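Local coordinates for ABC sugar transporter, periplasmic sugar binding protein (Legionella pneumophila subsp. pneumophila, PDB 3ROT) that probably binds a sugar in the periplasm, as other solute-binding proteins of bacterial ABC transporters do, for uptake into the cell, at residues E121-L126 with Q220-D225; Y150-I155 with I191-T196; S181-K184 with E188-I191. All blocks are in the same frame, centred on the assembly; numbering follows the deposited sequence.

Contact 1: residues E121-L126 with Q220-D225; sequences EKALEL and QVYSFD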
ATOM      1  N   GLU A 121     -14.426 -16.526  17.707  1.00 25.88           N
ATOM      2  CA  GLU A 121     -14.404 -16.991  19.095  1.00 28.31           C
ATOM      3  C   GLU A 121     -13.444 -16.196  19.984  1.00 28.29           C
ATOM      4  O   GLU A 121     -13.714 -15.980  21.167  1.00 26.60           O
ATOM      5  CB  GLU A 121     -14.022 -18.475  19.161  1.00 31.24           C
ATOM      6  CG  GLU A 121     -14.951 -19.400  18.400  1.00 39.78           C
ATOM      7  CD  GLU A 121     -14.449 -20.838  18.365  1.00 44.64           C
ATOM      8  OE1 GLU A 121     -13.250 -21.050  18.074  1.00 48.05           O
ATOM      9  OE2 GLU A 121     -15.255 -21.757  18.621  1.00 46.72           O
ATOM     10  N   LYS A 122     -12.320 -15.765  19.419  1.00 26.49           N
ATOM     11  CA  LYS A 122     -11.342 -15.005  20.185  1.00 27.00           C
ATOM     12  C   LYS A 122     -11.863 -13.599  20.500  1.00 25.02           C
ATOM     13  O   LYS A 122     -11.677 -13.091  21.606  1.00 25.41           O
ATOM     14  CB  LYS A 122     -10.017 -14.927  19.411  1.00 27.98           C
ATOM     15  CG  LYS A 122      -8.950 -14.063  20.064  1.00 31.27           C
ATOM     16  CD  LYS A 122      -8.675 -14.459  21.503  1.00 33.24           C
ATOM     17  CE  LYS A 122      -8.412 -15.947  21.629  1.00 36.81           C
ATOM     18  NZ  LYS A 122      -7.367 -16.393  20.677  1.00 40.44           N
ATOM     19  N   ALA A 123     -12.517 -12.978  19.525  1.00 24.63           N
ATOM     20  CA  ALA A 123     -13.070 -11.640  19.708  1.00 24.93           C
ATOM     21  C   ALA A 123     -14.147 -11.642  20.799  1.00 26.77           C
ATOM     22  O   ALA A 123     -14.277 -10.685  21.553  1.00 26.56           O
ATOM     23  CB  ALA A 123     -13.658 -11.132  18.390  1.00 24.56           C
ATOM     24  N   LEU A 124     -14.921 -12.721  20.879  1.00 26.82           N
ATOM     25  CA  LEU A 124     -15.973 -12.802  21.886  1.00 30.13           C
ATOM     26  C   LEU A 124     -15.380 -13.024  23.267  1.00 30.21           C
ATOM     27  O   LEU A 124     -15.980 -12.654  24.273  1.00 30.86           O
ATOM     28  CB  LEU A 124     -16.963 -13.918  21.546  1.00 30.78           C
ATOM     29  CG  LEU A 124     -17.723 -13.708  20.234  1.00 34.34           C
ATOM     30  CD1 LEU A 124     -18.831 -14.732  20.122  1.00 35.86           C
ATOM     31  CD2 LEU A 124     -18.309 -12.307  20.189  1.00 34.02           C
ATOM     32  N   GLU A 125     -14.195 -13.619  23.310  1.00 29.88           N
ATOM     33  CA  GLU A 125     -13.505 -13.860  24.572  1.00 28.79           C
ATOM     34  C   GLU A 125     -12.879 -12.551  25.051  1.00 27.31           C
ATOM     35  O   GLU A 125     -13.055 -12.140  26.198  1.00 24.31           O
ATOM     36  CB  GLU A 125     -12.403 -14.905  24.387  1.00 31.16           C
ATOM     37  CG  GLU A 125     -11.642 -15.232  25.654  1.00 39.20           C
ATOM     38  CD  GLU A 125     -10.347 -15.987  25.387  1.00 43.70           C
ATOM     39  OE1 GLU A 125     -10.355 -16.906  24.540  1.00 45.10           O
ATOM     40  OE2 GLU A 125      -9.322 -15.665  26.031  1.00 46.46           O
ATOM     41  N   LEU A 126     -12.145 -11.899  24.155  1.00 26.31           N
ATOM     42  CA  LEU A 126     -11.472 -10.653  24.480  1.00 24.43           C
ATOM     43  C   LEU A 126     -12.399  -9.446  24.558  1.00 25.66           C
ATOM     44  O   LEU A 126     -12.072  -8.461  25.214  1.00 25.30           O
ATOM     45  CB  LEU A 126     -10.357 -10.390  23.459  1.00 26.47           C
ATOM     46  CG  LEU A 126      -9.296 -11.495  23.380  1.00 26.15           C
ATOM     47  CD1 LEU A 126      -8.215 -11.093  22.382  1.00 26.66           C
ATOM     48  CD2 LEU A 126      -8.684 -11.730  24.753  1.00 27.45           C
ATOM     49  N   GLN A 220     -13.316  -2.321  19.088  1.00 27.14           N
ATOM     50  CA  GLN A 220     -12.339  -3.378  19.299  1.00 24.56           C
ATOM     51  C   GLN A 220     -12.125  -3.970  17.926  1.00 25.09           C
ATOM     52  O   GLN A 220     -13.091  -4.323  17.251  1.00 24.18           O
ATOM     53  CB  GLN A 220     -12.891  -4.418  20.271  1.00 26.97           C
ATOM     54  CG  GLN A 220     -13.199  -3.803  21.604  1.00 31.35           C
ATOM     55  CD  GLN A 220     -12.007  -3.058  22.159  1.00 34.01           C
ATOM     56  OE1 GLN A 220     -11.039  -3.668  22.607  1.00 38.55           O
ATOM     57  NE2 GLN A 220     -12.061  -1.732  22.117  1.00 37.02           N
ATOM     58  N   VAL A 221     -10.861  -4.080  17.522  1.00 20.81           N
ATOM     59  CA  VAL A 221     -10.523  -4.542  16.189  1.00 20.42           C
ATOM     60  C   VAL A 221      -9.800  -5.887  16.069  1.00 20.39           C
ATOM     61  O   VAL A 221      -8.865  -6.195  16.814  1.00 19.78           O
ATOM     62  CB  VAL A 221      -9.683  -3.454  15.470  1.00 18.92           C
ATOM     63  CG1 VAL A 221      -9.389  -3.874  14.031  1.00 17.87           C
ATOM     64  CG2 VAL A 221     -10.433  -2.123  15.510  1.00 20.62           C
ATOM     65  N   TYR A 222     -10.241  -6.670  15.095  1.00 19.21           N
ATOM     66  CA  TYR A 222      -9.681  -7.990  14.835  1.00 22.33           C
ATOM     67  C   TYR A 222      -9.302  -8.088  13.365  1.00 21.17           C
ATOM     68  O   TYR A 222      -9.977  -7.524  12.502  1.00 22.45           O
ATOM     69  CB  TYR A 222     -10.717  -9.053  15.218  1.00 20.35           C
ATOM     70  CG  TYR A 222     -11.017  -9.007  16.696  1.00 21.42           C
ATOM     71  CD1 TYR A 222     -10.258  -9.747  17.599  1.00 22.16           C
ATOM     72  CD2 TYR A 222     -11.985  -8.133  17.207  1.00 23.94           C
ATOM     73  CE1 TYR A 222     -10.440  -9.622  18.965  1.00 23.54           C
ATOM     74  CE2 TYR A 222     -12.180  -8.001  18.589  1.00 23.76           C
ATOM     75  CZ  TYR A 222     -11.397  -8.752  19.456  1.00 24.17           C
ATOM     76  OH  TYR A 222     -11.553  -8.641  20.809  1.00 27.63           O
ATOM     77  N   SER A 223      -8.228  -8.805  13.068  1.00 19.71           N
ATOM     78  CA  SER A 223      -7.808  -8.892  11.679  1.00 21.90           C
ATOM     79  C   SER A 223      -7.052 -10.173  11.312  1.00 21.49           C
ATOM     80  O   SER A 223      -6.915 -11.099  12.121  1.00 21.48           O
ATOM     81  CB  SER A 223      -6.946  -7.663  11.340  1.00 20.80           C
ATOM     82  OG  SER A 223      -6.784  -7.519   9.942  1.00 23.31           O
ATOM     83  N   PHE A 224      -6.569 -10.197  10.075  1.00 21.66           N
ATOM     84  CA  PHE A 224      -5.795 -11.310   9.543  1.00 21.14           C
ATOM     85  C   PHE A 224      -4.468 -10.769   9.029  1.00 20.67           C
ATOM     86  O   PHE A 224      -4.422  -9.701   8.422  1.00 20.24           O
ATOM     87  CB  PHE A 224      -6.529 -11.966   8.373  1.00 23.02           C
ATOM     88  CG  PHE A 224      -7.691 -12.826   8.782  1.00 27.50           C
ATOM     89  CD1 PHE A 224      -7.584 -14.212   8.764  1.00 30.03           C
ATOM     90  CD2 PHE A 224      -8.890 -12.253   9.185  1.00 29.94           C
ATOM     91  CE1 PHE A 224      -8.655 -15.020   9.143  1.00 31.82           C
ATOM     92  CE2 PHE A 224      -9.966 -13.053   9.565  1.00 34.20           C
ATOM     93  CZ  PHE A 224      -9.843 -14.444   9.543  1.00 30.96           C
ATOM     94  N   ASP A 225      -3.402 -11.516   9.287  1.00 22.26           N
ATOM     95  CA  ASP A 225      -2.056 -11.191   8.822  1.00 22.66           C
ATOM     96  C   ASP A 225      -1.337 -10.143   9.638  1.00 22.47           C
ATOM     97  O   ASP A 225      -1.752  -8.983   9.688  1.00 21.14           O
ATOM     98  CB  ASP A 225      -2.094 -10.759   7.357  1.00 21.29           C
ATOM     99  CG  ASP A 225      -2.922 -11.700   6.497  1.00 26.81           C
ATOM    100  OD1 ASP A 225      -2.857 -12.928   6.724  1.00 25.77           O
ATOM    101  OD2 ASP A 225      -3.628 -11.208   5.593  1.00 25.79           O
TER
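Ala-123 sets its methyl on the face of the Tyr-222 ring, a CH-pi contact that seats the last turns of helix 112-126 on strand 220-224 in one of the two alpha/beta lobes of this periplasmic binding protein. Its CB stands 3.3 Å from the centroid of the Tyr-222 ring and only 8° off the ring normal, so the methyl group sits over the middle of the face. The backbone is close too, Ala-123 CA lying 3.3 Å from Tyr-222 CZ. Alanine suits this place because a single methyl lets the helix settle directly on an aromatic face; the two segment axes approach to 9.6 Å and run nearly antiparallel, at 157°.

Tyr-222 carries CG anti to its carbonyl carbon and beside its backbone N (chi1 -63°), which tips the ring back along the strand toward Gln-220, so that it lies against Ala-123 with OH near Leu-126. Leu-126, about one turn beyond Ala-123, meets the same ring differently: CD1 lies near the ring plane at the edge, 4.3 Å from Tyr-222 CE1. The leucine is largely exposed, and it also packs on Tyr-241 of the adjoining strand. Lys-122 leads its amine away from strand 220-224 and makes a cation-pi contact with that same Tyr-241.

A tyrosine serves here because its apolar ring can be buried while its hydroxyl reaches polar side chains beyond the helix end. The hydroxyl is hydrogen-bonded to Thr-127 OG1 and to Asn-240 ND2, and beside it Leu-126 CB packs 3.4 Å from Tyr-222 OH.

Contact 2: residues Y150-I155 with I191-T196; sequences YGIKTI and IIFCLT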
ATOM      1  N   TYR A 150     -17.841 -15.999   6.502  1.00 30.67           N
ATOM      2  CA  TYR A 150     -18.832 -16.989   6.902  1.00 33.20           C
ATOM      3  C   TYR A 150     -18.480 -17.580   8.258  1.00 31.25           C
ATOM      4  O   TYR A 150     -19.340 -17.718   9.127  1.00 31.72           O
ATOM      5  CB  TYR A 150     -18.933 -18.122   5.881  1.00 38.09           C
ATOM      6  CG  TYR A 150     -20.098 -19.049   6.165  1.00 42.04           C
ATOM      7  CD1 TYR A 150     -21.400 -18.705   5.791  1.00 44.81           C
ATOM      8  CD2 TYR A 150     -19.905 -20.247   6.846  1.00 44.45           C
ATOM      9  CE1 TYR A 150     -22.481 -19.539   6.090  1.00 47.33           C
ATOM     10  CE2 TYR A 150     -20.973 -21.085   7.155  1.00 46.32           C
ATOM     11  CZ  TYR A 150     -22.257 -20.729   6.775  1.00 48.56           C
ATOM     12  OH  TYR A 150     -23.308 -21.563   7.089  1.00 49.96           O
ATOM     13  N   GLY A 151     -17.215 -17.944   8.430  1.00 28.81           N
ATOM     14  CA  GLY A 151     -16.791 -18.503   9.697  1.00 25.98           C
ATOM     15  C   GLY A 151     -17.018 -17.539  10.848  1.00 25.59           C
ATOM     16  O   GLY A 151     -17.431 -17.933  11.934  1.00 24.41           O
ATOM     17  N   ILE A 152     -16.748 -16.262  10.616  1.00 25.22           N
ATOM     18  CA  ILE A 152     -16.935 -15.277  11.670  1.00 26.54           C
ATOM     19  C   ILE A 152     -18.420 -15.130  12.022  1.00 27.16           C
ATOM     20  O   ILE A 152     -18.792 -15.152  13.198  1.00 26.77           O
ATOM     21  CB  ILE A 152     -16.330 -13.908  11.256  1.00 24.95           C
ATOM     22  CG1 ILE A 152     -14.796 -14.025  11.215  1.00 24.28           C
ATOM     23  CG2 ILE A 152     -16.767 -12.815  12.232  1.00 23.68           C
ATOM     24  CD1 ILE A 152     -14.061 -12.820  10.601  1.00 20.42           C
ATOM     25  N   LYS A 153     -19.256 -15.015  10.997  1.00 28.96           N
ATOM     26  CA  LYS A 153     -20.695 -14.861  11.182  1.00 31.71           C
ATOM     27  C   LYS A 153     -21.358 -16.013  11.945  1.00 31.68           C
ATOM     28  O   LYS A 153     -22.272 -15.785  12.735  1.00 31.24           O
ATOM     29  CB  LYS A 153     -21.368 -14.684   9.820  1.00 33.04           C
ATOM     30  CG  LYS A 153     -20.907 -13.440   9.087  1.00 36.61           C
ATOM     31  CD  LYS A 153     -21.491 -13.365   7.697  1.00 36.81           C
ATOM     32  CE  LYS A 153     -20.896 -12.204   6.921  1.00 37.81           C
ATOM     33  NZ  LYS A 153     -21.369 -12.198   5.513  1.00 40.26           N
ATOM     34  N   THR A 154     -20.908 -17.242  11.715  1.00 32.44           N
ATOM     35  CA  THR A 154     -21.488 -18.383  12.418  1.00 34.42           C
ATOM     36  C   THR A 154     -21.286 -18.230  13.925  1.00 34.15           C
ATOM     37  O   THR A 154     -22.205 -18.478  14.709  1.00 35.41           O
ATOM     38  CB  THR A 154     -20.874 -19.732  11.956  1.00 35.59           C
ATOM     39  OG1 THR A 154     -19.459 -19.726  12.179  1.00 37.99           O
ATOM     40  CG2 THR A 154     -21.151 -19.962  10.483  1.00 35.02           C
ATOM     41  N   ILE A 155     -20.093 -17.809  14.336  1.00 32.21           N
ATOM     42  CA  ILE A 155     -19.831 -17.629  15.756  1.00 31.79           C
ATOM     43  C   ILE A 155     -20.688 -16.486  16.296  1.00 32.07           C
ATOM     44  O   ILE A 155     -21.302 -16.609  17.350  1.00 33.03           O
ATOM     45  CB  ILE A 155     -18.344 -17.319  16.027  1.00 31.09           C
ATOM     46  CG1 ILE A 155     -17.464 -18.455  15.482  1.00 31.84           C
ATOM     47  CG2 ILE A 155     -18.122 -17.101  17.517  1.00 29.14           C
ATOM     48  CD1 ILE A 155     -17.880 -19.855  15.927  1.00 29.36           C
ATOM     49  N   ILE A 191     -17.240  -3.727  17.615  1.00 27.00           N
ATOM     50  CA  ILE A 191     -16.299  -4.729  17.156  1.00 27.04           C
ATOM     51  C   ILE A 191     -16.141  -4.661  15.649  1.00 25.81           C
ATOM     52  O   ILE A 191     -17.128  -4.608  14.908  1.00 25.08           O
ATOM     53  CB  ILE A 191     -16.729  -6.159  17.516  1.00 30.28           C
ATOM     54  CG1 ILE A 191     -16.695  -6.363  19.028  1.00 33.32           C
ATOM     55  CG2 ILE A 191     -15.787  -7.154  16.854  1.00 33.43           C
ATOM     56  CD1 ILE A 191     -16.877  -7.820  19.446  1.00 34.40           C
ATOM     57  N   ILE A 192     -14.891  -4.650  15.199  1.00 23.33           N
ATOM     58  CA  ILE A 192     -14.611  -4.630  13.774  1.00 20.91           C
ATOM     59  C   ILE A 192     -13.677  -5.771  13.401  1.00 21.56           C
ATOM     60  O   ILE A 192     -12.649  -5.999  14.050  1.00 20.85           O
ATOM     61  CB  ILE A 192     -13.980  -3.301  13.319  1.00 22.86           C
ATOM     62  CG1 ILE A 192     -14.955  -2.140  13.571  1.00 24.10           C
ATOM     63  CG2 ILE A 192     -13.643  -3.377  11.827  1.00 21.90           C
ATOM     64  CD1 ILE A 192     -14.441  -0.777  13.134  1.00 22.20           C
ATOM     65  N   PHE A 193     -14.067  -6.502  12.365  1.00 20.06           N
ATOM     66  CA  PHE A 193     -13.286  -7.616  11.850  1.00 22.51           C
ATOM     67  C   PHE A 193     -12.787  -7.223  10.462  1.00 22.25           C
ATOM     68  O   PHE A 193     -13.594  -6.971   9.571  1.00 26.42           O
ATOM     69  CB  PHE A 193     -14.153  -8.869  11.684  1.00 21.92           C
ATOM     70  CG  PHE A 193     -14.536  -9.538  12.968  1.00 22.84           C
ATOM     71  CD1 PHE A 193     -13.722 -10.528  13.521  1.00 20.52           C
ATOM     72  CD2 PHE A 193     -15.731  -9.215  13.603  1.00 22.44           C
ATOM     73  CE1 PHE A 193     -14.096 -11.189  14.686  1.00 18.92           C
ATOM     74  CE2 PHE A 193     -16.111  -9.875  14.772  1.00 21.64           C
ATOM     75  CZ  PHE A 193     -15.289 -10.863  15.310  1.00 23.11           C
ATOM     76  N   CYS A 194     -11.471  -7.177  10.274  1.00 22.77           N
ATOM     77  CA  CYS A 194     -10.902  -6.858   8.960  1.00 20.72           C
ATOM     78  C   CYS A 194     -10.467  -8.181   8.338  1.00 22.75           C
ATOM     79  O   CYS A 194      -9.652  -8.901   8.922  1.00 22.78           O
ATOM     80  CB  CYS A 194      -9.692  -5.948   9.091  1.00 22.30           C
ATOM     81  SG  CYS A 194     -10.059  -4.330   9.785  1.00 24.85           S
ATOM     82  N   LEU A 195     -11.005  -8.492   7.160  1.00 19.22           N
ATOM     83  CA  LEU A 195     -10.684  -9.745   6.490  1.00 20.26           C
ATOM     84  C   LEU A 195      -9.243  -9.827   5.991  1.00 20.78           C
ATOM     85  O   LEU A 195      -8.723 -10.919   5.798  1.00 21.38           O
ATOM     86  CB  LEU A 195     -11.686 -10.013   5.355  1.00 19.61           C
ATOM     87  CG  LEU A 195     -13.135 -10.181   5.860  1.00 20.05           C
ATOM     88  CD1 LEU A 195     -14.078 -10.484   4.710  1.00 21.77           C
ATOM     89  CD2 LEU A 195     -13.185 -11.299   6.888  1.00 20.06           C
ATOM     90  N   THR A 196      -8.606  -8.678   5.772  1.00 22.25           N
ATOM     91  CA  THR A 196      -7.189  -8.641   5.371  1.00 23.26           C
ATOM     92  C   THR A 196      -6.613  -7.305   5.833  1.00 24.25           C
ATOM     93  O   THR A 196      -7.357  -6.419   6.271  1.00 23.28           O
ATOM     94  CB  THR A 196      -6.968  -8.737   3.845  1.00 22.18           C
ATOM     95  OG1 THR A 196      -7.226  -7.464   3.249  1.00 23.61           O
ATOM     96  CG2 THR A 196      -7.876  -9.785   3.214  1.00 24.48           C
TER
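Between helix 143-158 and strand 191-194 the contact rests on one helix residue, Ile-152, which meets Phe-193 and Leu-195 in a buried, wholly apolar patch. Along the helix, Gly-151 comes just before it and serves the helix itself, through its carbonyl O.

Ile-152 then brings both of its branches to the strand. CG2, anti to the backbone N, stands over the centre of the Phe-193 ring, 3.7 Å from the centroid and 2° off the normal, almost straight above the face. The longer branch, with CG1 anti to the carbonyl carbon (chi1 -69°), passes the ring, its CD1 lying 3.7 Å from Phe-193 CD1, and goes on to Leu-195, where the same Ile-152 CD1 is 4.1 Å from Leu-195 CD2. The isoleucine and phenylalanine side chains run alongside each other, head to tail. A beta-branched residue suits the place because one branch can lie over the ring centre while the other skirts the ring and extends to the leucine.

Next in sequence, Lys-153 turns to a different partner and forms a salt bridge with Glu-165 of strand 162-167. Thr-154 turns its polar branch back on its own helix, OG1 giving a hydrogen bond to Gly-151 O at 2.7 Å from above the carbonyl plane, 35° out of it. The same OG1 is also hydrogen-bonded to Lys-117 NZ of helix 112-126, and Ile-155, about one turn past Ile-152, packs on Glu-121 and Leu-124 of that helix. Phe-193 touches Ala-123 of helix 112-126 and Ala-133 of the neighbouring strand 132-137, while Leu-195 lies against Val-135, so that helix 143-158 rests on the parallel sheet alongside helix 112-126.

Contact 3: residues S181-K184 with E188-I191; sequences SYFK and ETNI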
ATOM      1  N   SER A 181     -19.492   6.183   7.598  1.00 34.46           N
ATOM      2  CA  SER A 181     -20.926   6.257   7.324  1.00 35.82           C
ATOM      3  C   SER A 181     -21.685   5.235   8.155  1.00 36.15           C
ATOM      4  O   SER A 181     -22.746   5.534   8.702  1.00 36.80           O
ATOM      5  CB  SER A 181     -21.213   6.011   5.841  1.00 36.46           C
ATOM      6  OG  SER A 181     -20.646   7.024   5.029  1.00 38.41           O
ATOM      7  N   TYR A 182     -21.136   4.027   8.252  1.00 35.08           N
ATOM      8  CA  TYR A 182     -21.779   2.964   9.012  1.00 35.39           C
ATOM      9  C   TYR A 182     -21.866   3.296  10.498  1.00 35.33           C
ATOM     10  O   TYR A 182     -22.903   3.081  11.128  1.00 33.53           O
ATOM     11  CB  TYR A 182     -21.026   1.645   8.833  1.00 36.87           C
ATOM     12  CG  TYR A 182     -21.780   0.455   9.385  1.00 39.96           C
ATOM     13  CD1 TYR A 182     -22.700  -0.238   8.597  1.00 40.81           C
ATOM     14  CD2 TYR A 182     -21.610   0.051  10.708  1.00 38.94           C
ATOM     15  CE1 TYR A 182     -23.432  -1.303   9.112  1.00 41.66           C
ATOM     16  CE2 TYR A 182     -22.340  -1.011  11.234  1.00 41.08           C
ATOM     17  CZ  TYR A 182     -23.249  -1.683  10.431  1.00 42.62           C
ATOM     18  OH  TYR A 182     -23.980  -2.729  10.948  1.00 45.71           O
ATOM     19  N   PHE A 183     -20.780   3.807  11.071  1.00 35.21           N
ATOM     20  CA  PHE A 183     -20.801   4.150  12.485  1.00 37.14           C
ATOM     21  C   PHE A 183     -21.758   5.304  12.796  1.00 39.73           C
ATOM     22  O   PHE A 183     -22.307   5.383  13.901  1.00 39.12           O
ATOM     23  CB  PHE A 183     -19.391   4.472  12.984  1.00 35.80           C
ATOM     24  CG  PHE A 183     -18.628   3.256  13.431  1.00 35.77           C
ATOM     25  CD1 PHE A 183     -18.225   2.289  12.513  1.00 36.97           C
ATOM     26  CD2 PHE A 183     -18.360   3.050  14.777  1.00 35.19           C
ATOM     27  CE1 PHE A 183     -17.567   1.131  12.934  1.00 36.48           C
ATOM     28  CE2 PHE A 183     -17.708   1.904  15.208  1.00 36.04           C
ATOM     29  CZ  PHE A 183     -17.309   0.940  14.282  1.00 35.59           C
ATOM     30  N   LYS A 184     -21.961   6.190  11.824  1.00 41.81           N
ATOM     31  CA  LYS A 184     -22.869   7.317  12.005  1.00 45.24           C
ATOM     32  C   LYS A 184     -24.278   6.760  12.148  1.00 46.71           C
ATOM     33  O   LYS A 184     -25.122   7.343  12.824  1.00 48.09           O
ATOM     34  CB  LYS A 184     -22.809   8.263  10.802  1.00 46.56           C
ATOM     35  CG  LYS A 184     -21.444   8.899  10.573  1.00 49.74           C
ATOM     36  CD  LYS A 184     -21.346   9.526   9.184  1.00 52.00           C
ATOM     37  CE  LYS A 184     -19.894   9.809   8.798  1.00 51.68           C
ATOM     38  NZ  LYS A 184     -19.750  10.215   7.362  1.00 51.70           N
ATOM     39  N   GLU A 188     -23.338   2.126  18.136  1.00 38.68           N
ATOM     40  CA  GLU A 188     -23.133   1.075  19.132  1.00 38.16           C
ATOM     41  C   GLU A 188     -22.153  -0.004  18.645  1.00 35.50           C
ATOM     42  O   GLU A 188     -21.681  -0.819  19.438  1.00 35.27           O
ATOM     43  CB  GLU A 188     -24.468   0.416  19.519  1.00 39.06           C
ATOM     44  CG  GLU A 188     -25.110  -0.428  18.423  1.00 41.38           C
ATOM     45  CD  GLU A 188     -25.882   0.394  17.404  1.00 43.60           C
ATOM     46  OE1 GLU A 188     -25.609   1.606  17.275  1.00 43.39           O
ATOM     47  OE2 GLU A 188     -26.760  -0.180  16.722  1.00 45.45           O
ATOM     48  N   THR A 189     -21.859  -0.012  17.346  1.00 33.72           N
ATOM     49  CA  THR A 189     -20.928  -0.986  16.779  1.00 32.03           C
ATOM     50  C   THR A 189     -19.636  -0.880  17.580  1.00 30.50           C
ATOM     51  O   THR A 189     -19.015   0.179  17.601  1.00 31.72           O
ATOM     52  CB  THR A 189     -20.616  -0.671  15.296  1.00 30.98           C
ATOM     53  OG1 THR A 189     -21.839  -0.612  14.543  1.00 32.62           O
ATOM     54  CG2 THR A 189     -19.699  -1.744  14.701  1.00 29.42           C
ATOM     55  N   ASN A 190     -19.235  -1.962  18.241  1.00 28.86           N
ATOM     56  CA  ASN A 190     -18.016  -1.937  19.049  1.00 27.94           C
ATOM     57  C   ASN A 190     -16.978  -2.990  18.686  1.00 27.02           C
ATOM     58  O   ASN A 190     -15.958  -3.138  19.367  1.00 28.84           O
ATOM     59  CB  ASN A 190     -18.358  -2.024  20.545  1.00 27.70           C
ATOM     60  CG  ASN A 190     -19.216  -3.234  20.895  1.00 29.27           C
ATOM     61  OD1 ASN A 190     -19.626  -4.007  20.026  1.00 28.45           O
ATOM     62  ND2 ASN A 190     -19.493  -3.397  22.182  1.00 27.92           N
ATOM     63  N   ILE A 191     -17.240  -3.727  17.615  1.00 27.00           N
ATOM     64  CA  ILE A 191     -16.299  -4.729  17.156  1.00 27.04           C
ATOM     65  C   ILE A 191     -16.141  -4.661  15.649  1.00 25.81           C
ATOM     66  O   ILE A 191     -17.128  -4.608  14.908  1.00 25.08           O
ATOM     67  CB  ILE A 191     -16.729  -6.159  17.516  1.00 30.28           C
ATOM     68  CG1 ILE A 191     -16.695  -6.363  19.028  1.00 33.32           C
ATOM     69  CG2 ILE A 191     -15.787  -7.154  16.854  1.00 33.43           C
ATOM     70  CD1 ILE A 191     -16.877  -7.820  19.446  1.00 34.40           C
TER
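This is a local, buried contact in which the C-terminal end of helix 172-185 packs against the short connection leading into strand 191-194, far from the centre of the chain. Thr-189 supplies the connection's side of it and is met by two successive aromatic residues of the helix, Tyr-182 and Phe-183; both side chains run roughly perpendicular to that of Thr-189.

Phe-183, wholly apolar, supplies a broad buried face. Thr-189 CB lies 3.8 Å above its plane, displaced from the ring centre, a CH-pi contact with the CB 4.1 Å from the ring centroid. The methyl adds to it, Thr-189 CG2 reaching 3.6 Å from Phe-183 CZ, while Thr-189 O passes obliquely outside the ring, 3.2 Å from Phe-183 CE2. Tyr-182 instead presents its edge: Thr-189 OG1 sits near the plane of the ring, 3.4 Å from Tyr-182 CE2.

The connection completes one beta-alpha-beta crossover of the lobe's parallel sheet, in which helix 172-185 is followed by strand 191-194. Threonine fits the loop because its methyl branch, anti to the backbone N, is directed to the phenylalanine, while OG1 beside that N is hydrogen-bonded to His-186 O. Tyrosine adds a hydroxyl that reaches further out, Tyr-182 OH being hydrogen-bonded to Arg-132 NE; its ring stacks on His-186, and Phe-183 meets Phe-215 edge-to-face. Next to Thr-189, Asn-190 points away from the helix, its OD1 taking hydrogen bonds from Lys-131 N and Arg-132 N and its ND2 giving one to Ser-129 O.

All three contacts belong to one parallel-sheet lobe, and two of them lie on neighbouring strands. Contacts 1 and 2 dock helices 112-126 and 143-158 on strands 220-224 and 191-194, which are joined by backbone hydrogen bonds such as Tyr-222 N to Ile-192 O. Contact 2 is wholly buried and purely aliphatic-aromatic, whereas contact 1 is only partly buried, runs out to an exposed leucine and has a polar tyrosine end. Contact 3 is buried too, but further from the chain centre: an aromatic pair around one threonine, whose hydroxyl is held by His-186 O. It joins contact 2 through Ile-191, common to both, and Phe-183 CZ packs 3.5 Å from Ile-192 CD1.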